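Local coordinates for protein exodeoxyribonuclease (Neisseria meningitidis, PDB 2JC5) that probably cleaves the phosphodiester backbone of DNA at abasic sites, and may trim DNA ends as an exonuclease, using magnesium or manganese ions, at residues Ile4-Val9 / Val145-Trp150; Ile152-Ile157 / Glu177-Val182. All blocks are in the same frame, centred on the assembly; numbering follows the deposited sequence.

Contact 1 (Ile4-Val9 / Val145-Trp150); sequences IISANV and VVCGDW
N8 reaches D149 through a single hydrogen bond, ND2 to OD2, 2.8 Å long but well bent at the hydrogen (137°). Followed outward, the D149 side chain leaves the backbone with CG anti to N, while CB stands 4.0 Å from N8 ND2. Beyond CG, OD2 takes the amide N-H on its anti lone pair, away from OD1, with the carboxylate and amide planes 55° apart; OD1 accepts a weak hydrogen bond from the backbone N of N151. An asparagine suits position 8 because its amide has both a donor and an acceptor: OD1 is held by the N of N10. This is the two-sheet sandwich of the DNase I-like fold, in which strands 2-8 and 143-147 belong to different sheets, their short axes 8.3 Å apart and 26° from parallel. N8 and D149 lie where the interface meets the predicted catalytic site, and H247 and Y109 touch both. Along the strands, small residues let the sheets approach: S6 CB packs 3.7 Å from C147 CB, and S6 OG has a weak hydrogen bond from Q35. At G148 the backbone angles would jam a CB against the preceding carbonyl O, which calls for glycine. C147 SG, anti to its own carbonyl carbon, is turned to I4 CG2 at 3.7 Å. Farther from the site the contact becomes aliphatic, I4 CD1 lying 3.9 Å from V145 CG2.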
loop_
_atom_site.group_PDB
_atom_site.type_symbol
_atom_site.label_atom_id
_atom_site.label_comp_id
_atom_site.label_asym_id
_atom_site.label_seq_id
_atom_site.Cartn_x
_atom_site.Cartn_y
_atom_site.Cartn_z
ATOM N N ILE A 4 10.808 4.794 2.431
ATOM C CA ILE A 4 9.439 4.429 2.756
ATOM C C ILE A 4 9.148 3.051 2.180
ATOM O O ILE A 4 9.428 2.816 1.013
ATOM C CB ILE A 4 8.404 5.422 2.206
ATOM C CG1 ILE A 4 8.655 6.831 2.751
ATOM C CG2 ILE A 4 7.012 4.951 2.587
ATOM C CD1 ILE A 4 7.738 7.920 2.223
ATOM N N ILE A 5 8.638 2.141 3.014
ATOM C CA ILE A 5 8.339 0.772 2.603
ATOM C C ILE A 5 6.854 0.555 2.712
ATOM O O ILE A 5 6.265 0.928 3.728
ATOM C CB ILE A 5 9.091 -0.260 3.459
ATOM C CG1 ILE A 5 10.605 -0.020 3.298
ATOM C CG2 ILE A 5 8.680 -1.687 3.081
ATOM C CD1 ILE A 5 11.495 -1.094 3.914
ATOM N N SER A 6 6.258 -0.029 1.667
ATOM C CA SER A 6 4.857 -0.427 1.690
ATOM C C SER A 6 4.811 -1.948 1.630
ATOM O O SER A 6 5.399 -2.539 0.740
ATOM C CB SER A 6 4.108 0.169 0.507
ATOM O OG SER A 6 2.710 -0.065 0.607
ATOM N N ALA A 7 4.111 -2.570 2.570
ATOM C CA ALA A 7 4.039 -4.024 2.605
ATOM C C ALA A 7 2.675 -4.497 3.055
ATOM O O ALA A 7 2.235 -4.207 4.173
ATOM C CB ALA A 7 5.132 -4.600 3.510
ATOM N N ASN A 8 2.012 -5.246 2.188
ATOM C CA ASN A 8 0.863 -6.032 2.611
ATOM C C ASN A 8 1.410 -7.298 3.231
ATOM O O ASN A 8 2.068 -8.111 2.554
ATOM C CB ASN A 8 -0.088 -6.309 1.442
ATOM C CG ASN A 8 -1.233 -7.227 1.836
ATOM O OD1 ASN A 8 -1.050 -8.153 2.653
ATOM N ND2 ASN A 8 -2.412 -6.991 1.270
ATOM N N VAL A 9 1.236 -7.394 4.552
ATOM C CA VAL A 9 1.893 -8.433 5.350
ATOM C C VAL A 9 1.118 -9.736 5.462
ATOM O O VAL A 9 1.621 -10.707 6.033
ATOM C CB VAL A 9 2.304 -7.911 6.751
ATOM C CG1 VAL A 9 3.359 -6.785 6.593
ATOM C CG2 VAL A 9 1.065 -7.443 7.578
ATOM N N VAL A 145 2.679 10.743 0.022
ATOM C CA VAL A 145 2.861 9.402 -0.518
ATOM C C VAL A 145 1.685 8.558 -0.054
ATOM O O VAL A 145 1.503 8.382 1.149
ATOM C CB VAL A 145 4.177 8.759 -0.054
ATOM C CG1 VAL A 145 4.373 7.370 -0.714
ATOM C CG2 VAL A 145 5.357 9.678 -0.391
ATOM N N VAL A 146 0.912 8.030 -1.014
ATOM C CA VAL A 146 -0.157 7.081 -0.708
ATOM C C VAL A 146 0.380 5.682 -1.010
ATOM O O VAL A 146 0.496 5.291 -2.181
ATOM C CB VAL A 146 -1.451 7.373 -1.506
ATOM C CG1 VAL A 146 -2.575 6.440 -1.057
ATOM C CG2 VAL A 146 -1.878 8.836 -1.324
ATOM N N CYS A 147 0.763 4.974 0.051
ATOM C CA CYS A 147 1.275 3.626 -0.022
ATOM C C CYS A 147 0.152 2.635 0.120
ATOM O O CYS A 147 -0.724 2.805 0.962
ATOM C CB CYS A 147 2.210 3.332 1.137
ATOM S SG CYS A 147 3.757 4.149 1.121
ATOM N N GLY A 148 0.216 1.542 -0.628
ATOM C CA GLY A 148 -0.526 0.389 -0.201
ATOM C C GLY A 148 -0.853 -0.589 -1.282
ATOM O O GLY A 148 -0.230 -0.606 -2.339
ATOM N N ASP A 149 -1.836 -1.416 -0.961
ATOM C CA ASP A 149 -2.300 -2.466 -1.833
ATOM C C ASP A 149 -3.579 -1.950 -2.458
ATOM O O ASP A 149 -4.592 -1.797 -1.777
ATOM C CB ASP A 149 -2.548 -3.721 -1.018
ATOM C CG ASP A 149 -3.125 -4.865 -1.815
ATOM O OD1 ASP A 149 -3.373 -4.725 -3.031
ATOM O OD2 ASP A 149 -3.335 -5.948 -1.208
ATOM N N TRP A 150 -3.479 -1.592 -3.732
ATOM C CA TRP A 150 -4.574 -0.978 -4.469
ATOM C C TRP A 150 -5.409 -2.019 -5.189
ATOM O O TRP A 150 -6.452 -1.680 -5.739
ATOM C CB TRP A 150 -4.049 0.060 -5.465
ATOM C CG TRP A 150 -3.416 1.271 -4.822
ATOM C CD1 TRP A 150 -2.343 1.290 -3.980
ATOM C CD2 TRP A 150 -3.812 2.634 -4.988
ATOM N NE1 TRP A 150 -2.054 2.581 -3.603
ATOM C CE2 TRP A 150 -2.928 3.427 -4.229
ATOM C CE3 TRP A 150 -4.817 3.269 -5.725
ATOM C CZ2 TRP A 150 -3.040 4.809 -4.165
ATOM C CZ3 TRP A 150 -4.903 4.647 -5.674
ATOM C CH2 TRP A 150 -4.033 5.389 -4.895
#

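Contact 2 (Ile152-Ile157 / Glu177-Val182); sequences IAHQNI and EWIGKV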
loop_
_atom_site.group_PDB
_atom_site.type_symbol
_atom_site.label_atom_id
_atom_site.label_comp_id
_atom_site.label_asym_id
_atom_site.label_seq_id
_atom_site.Cartn_x
_atom_site.Cartn_y
_atom_site.Cartn_z
ATOM N N ILE A 152 -5.304 -3.383 -7.964
ATOM C CA ILE A 152 -5.522 -3.152 -9.401
ATOM C C ILE A 152 -4.151 -3.114 -10.079
ATOM O O ILE A 152 -3.271 -2.402 -9.614
ATOM C CB ILE A 152 -6.235 -1.826 -9.681
ATOM C CG1 ILE A 152 -7.613 -1.782 -9.013
ATOM C CG2 ILE A 152 -6.379 -1.612 -11.184
ATOM C CD1 ILE A 152 -8.189 -0.371 -8.954
ATOM N N ALA A 153 -3.986 -3.901 -11.141
ATOM C CA ALA A 153 -2.844 -3.809 -12.056
ATOM C C ALA A 153 -3.262 -2.898 -13.210
ATOM O O ALA A 153 -4.350 -3.052 -13.765
ATOM C CB ALA A 153 -2.439 -5.195 -12.569
ATOM N N HIS A 154 -2.379 -1.981 -13.599
ATOM C CA HIS A 154 -2.777 -0.919 -14.521
ATOM C C HIS A 154 -2.726 -1.326 -16.000
ATOM O O HIS A 154 -3.717 -1.176 -16.715
ATOM C CB HIS A 154 -1.908 0.308 -14.246
ATOM C CG HIS A 154 -2.261 1.519 -15.047
ATOM N ND1 HIS A 154 -1.358 2.541 -15.249
ATOM C CD2 HIS A 154 -3.368 1.841 -15.753
ATOM C CE1 HIS A 154 -1.922 3.469 -16.011
ATOM N NE2 HIS A 154 -3.138 3.067 -16.335
ATOM N N GLN A 155 -1.586 -1.850 -16.440
ATOM C CA GLN A 155 -1.297 -2.118 -17.850
ATOM C C GLN A 155 -0.847 -3.558 -18.025
ATOM O O GLN A 155 -0.589 -4.239 -17.043
ATOM C CB GLN A 155 -0.168 -1.200 -18.326
ATOM C CG GLN A 155 -0.436 0.282 -18.151
ATOM C CD GLN A 155 0.618 1.127 -18.832
ATOM O OE1 GLN A 155 1.700 1.354 -18.291
ATOM N NE2 GLN A 155 0.314 1.583 -20.036
ATOM N N ASN A 156 -0.701 -4.004 -19.272
ATOM C CA ASN A 156 -0.295 -5.386 -19.534
ATOM C C ASN A 156 1.023 -5.740 -18.853
ATOM O O ASN A 156 1.193 -6.851 -18.340
ATOM C CB ASN A 156 -0.173 -5.649 -21.036
ATOM C CG ASN A 156 -1.493 -5.606 -21.756
ATOM O OD1 ASN A 156 -2.547 -5.620 -21.147
ATOM N ND2 ASN A 156 -1.430 -5.579 -23.081
ATOM N N ILE A 157 1.950 -4.787 -18.853
ATOM C CA ILE A 157 3.258 -4.984 -18.223
ATOM C C ILE A 157 3.175 -5.305 -16.723
ATOM O O ILE A 157 4.095 -5.884 -16.147
ATOM C CB ILE A 157 4.159 -3.740 -18.442
ATOM C CG1 ILE A 157 5.601 -3.992 -18.019
ATOM C CG2 ILE A 157 3.619 -2.494 -17.757
ATOM C CD1 ILE A 157 6.560 -2.854 -18.270
ATOM N N GLU A 177 -8.935 1.756 -15.965
ATOM C CA GLU A 177 -9.265 3.135 -16.340
ATOM C C GLU A 177 -9.197 4.052 -15.126
ATOM O O GLU A 177 -8.728 5.180 -15.226
ATOM C CB GLU A 177 -10.642 3.238 -17.011
ATOM C CG GLU A 177 -10.984 4.650 -17.500
ATOM N N TRP A 178 -9.680 3.567 -13.989
ATOM C CA TRP A 178 -9.711 4.350 -12.766
ATOM C C TRP A 178 -8.282 4.699 -12.316
ATOM O O TRP A 178 -7.993 5.870 -12.033
ATOM C CB TRP A 178 -10.515 3.616 -11.679
ATOM C CG TRP A 178 -10.700 4.412 -10.439
ATOM C CD1 TRP A 178 -11.721 5.284 -10.149
ATOM C CD2 TRP A 178 -9.828 4.427 -9.299
ATOM N NE1 TRP A 178 -11.523 5.843 -8.912
ATOM C CE2 TRP A 178 -10.379 5.335 -8.364
ATOM C CE3 TRP A 178 -8.635 3.763 -8.976
ATOM C CZ2 TRP A 178 -9.789 5.593 -7.132
ATOM C CZ3 TRP A 178 -8.049 4.023 -7.748
ATOM C CH2 TRP A 178 -8.624 4.938 -6.841
ATOM N N ILE A 179 -7.384 3.707 -12.288
ATOM C CA ILE A 179 -5.976 3.970 -11.971
ATOM C C ILE A 179 -5.379 4.953 -12.964
ATOM O O ILE A 179 -4.636 5.852 -12.588
ATOM C CB ILE A 179 -5.104 2.670 -11.980
ATOM C CG1 ILE A 179 -5.460 1.771 -10.788
ATOM C CG2 ILE A 179 -3.578 2.991 -11.982
ATOM C CD1 ILE A 179 -4.905 2.225 -9.424
ATOM N N GLY A 180 -5.703 4.787 -14.242
ATOM C CA GLY A 180 -5.216 5.703 -15.256
ATOM C C GLY A 180 -5.646 7.141 -15.008
ATOM O O GLY A 180 -4.880 8.075 -15.241
ATOM N N LYS A 181 -6.862 7.320 -14.512
ATOM C CA LYS A 181 -7.354 8.666 -14.180
ATOM C C LYS A 181 -6.627 9.249 -12.967
ATOM O O LYS A 181 -6.269 10.424 -12.950
ATOM C CB LYS A 181 -8.866 8.669 -13.946
ATOM C CG LYS A 181 -9.723 8.470 -15.183
ATOM C CD LYS A 181 -11.196 8.465 -14.778
ATOM N N VAL A 182 -6.398 8.426 -11.951
ATOM C CA VAL A 182 -5.649 8.883 -10.785
ATOM C C VAL A 182 -4.268 9.417 -11.200
ATOM O O VAL A 182 -3.804 10.451 -10.703
ATOM C CB VAL A 182 -5.509 7.747 -9.759
ATOM C CG1 VAL A 182 -4.477 8.118 -8.658
ATOM C CG2 VAL A 182 -6.881 7.413 -9.146
#
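I179 presents both branches of its side chain to the loop, CG1 to I152 and CG2 to H154. I179 CG2, anti to the backbone N, comes over one face of the H154 imidazole as a CH-pi contact, 3.9 Å from the ring centroid and 21° off the normal. I179 CG2 is displaced toward the rim on the CG side, with H154 CG at 3.6 Å. A beta-branched residue suits this place, since its methyl can meet the ring while the other branch turns to a different partner. In that other branch I179 CG1 packs 3.5 Å from I152 CG2 as the two isoleucines slide past each other in opposite directions. I152 also extends CD1 to W178, 4.2 Å from CE3, the two side chains crossing at about a right angle. In H154 the first torsion sets CG anti to the backbone N (chi1 -176°). At the far side of the ring, H154 NE2 lies beside the helix backbone, 3.5 Å from G180 CA. No hydrogen bond crosses between the segments, but H154 O accepts one from R176 NE near the start of this same helix, while I152 O bonds Y222 OH on strand 217-225. Here the loop that leaves the predicted active site of the DNase I-like fold, just after N151, is seated by I152 and the H154 ring on helix 173-184.

Contact 1 lies at the heart of the molecule, its centre about 2 Å from that of the chain, whereas contact 2 sits about 15 Å out, where buried isoleucines give way to a partly exposed histidine. The first joins strands of the two sheets and passes from aliphatic packing to a polar pair at the predicted catalytic end; the second joins loop to helix by apolar and CH-pi contacts, without a hydrogen bond. Residues 145-150 and 152-157 flank N151, the predicted transition-state stabiliser. W150 bridges the two contacts: its CZ3 is 3.8 Å from W178 CZ3, and its CE3 is 3.8 Å from I179 CD1.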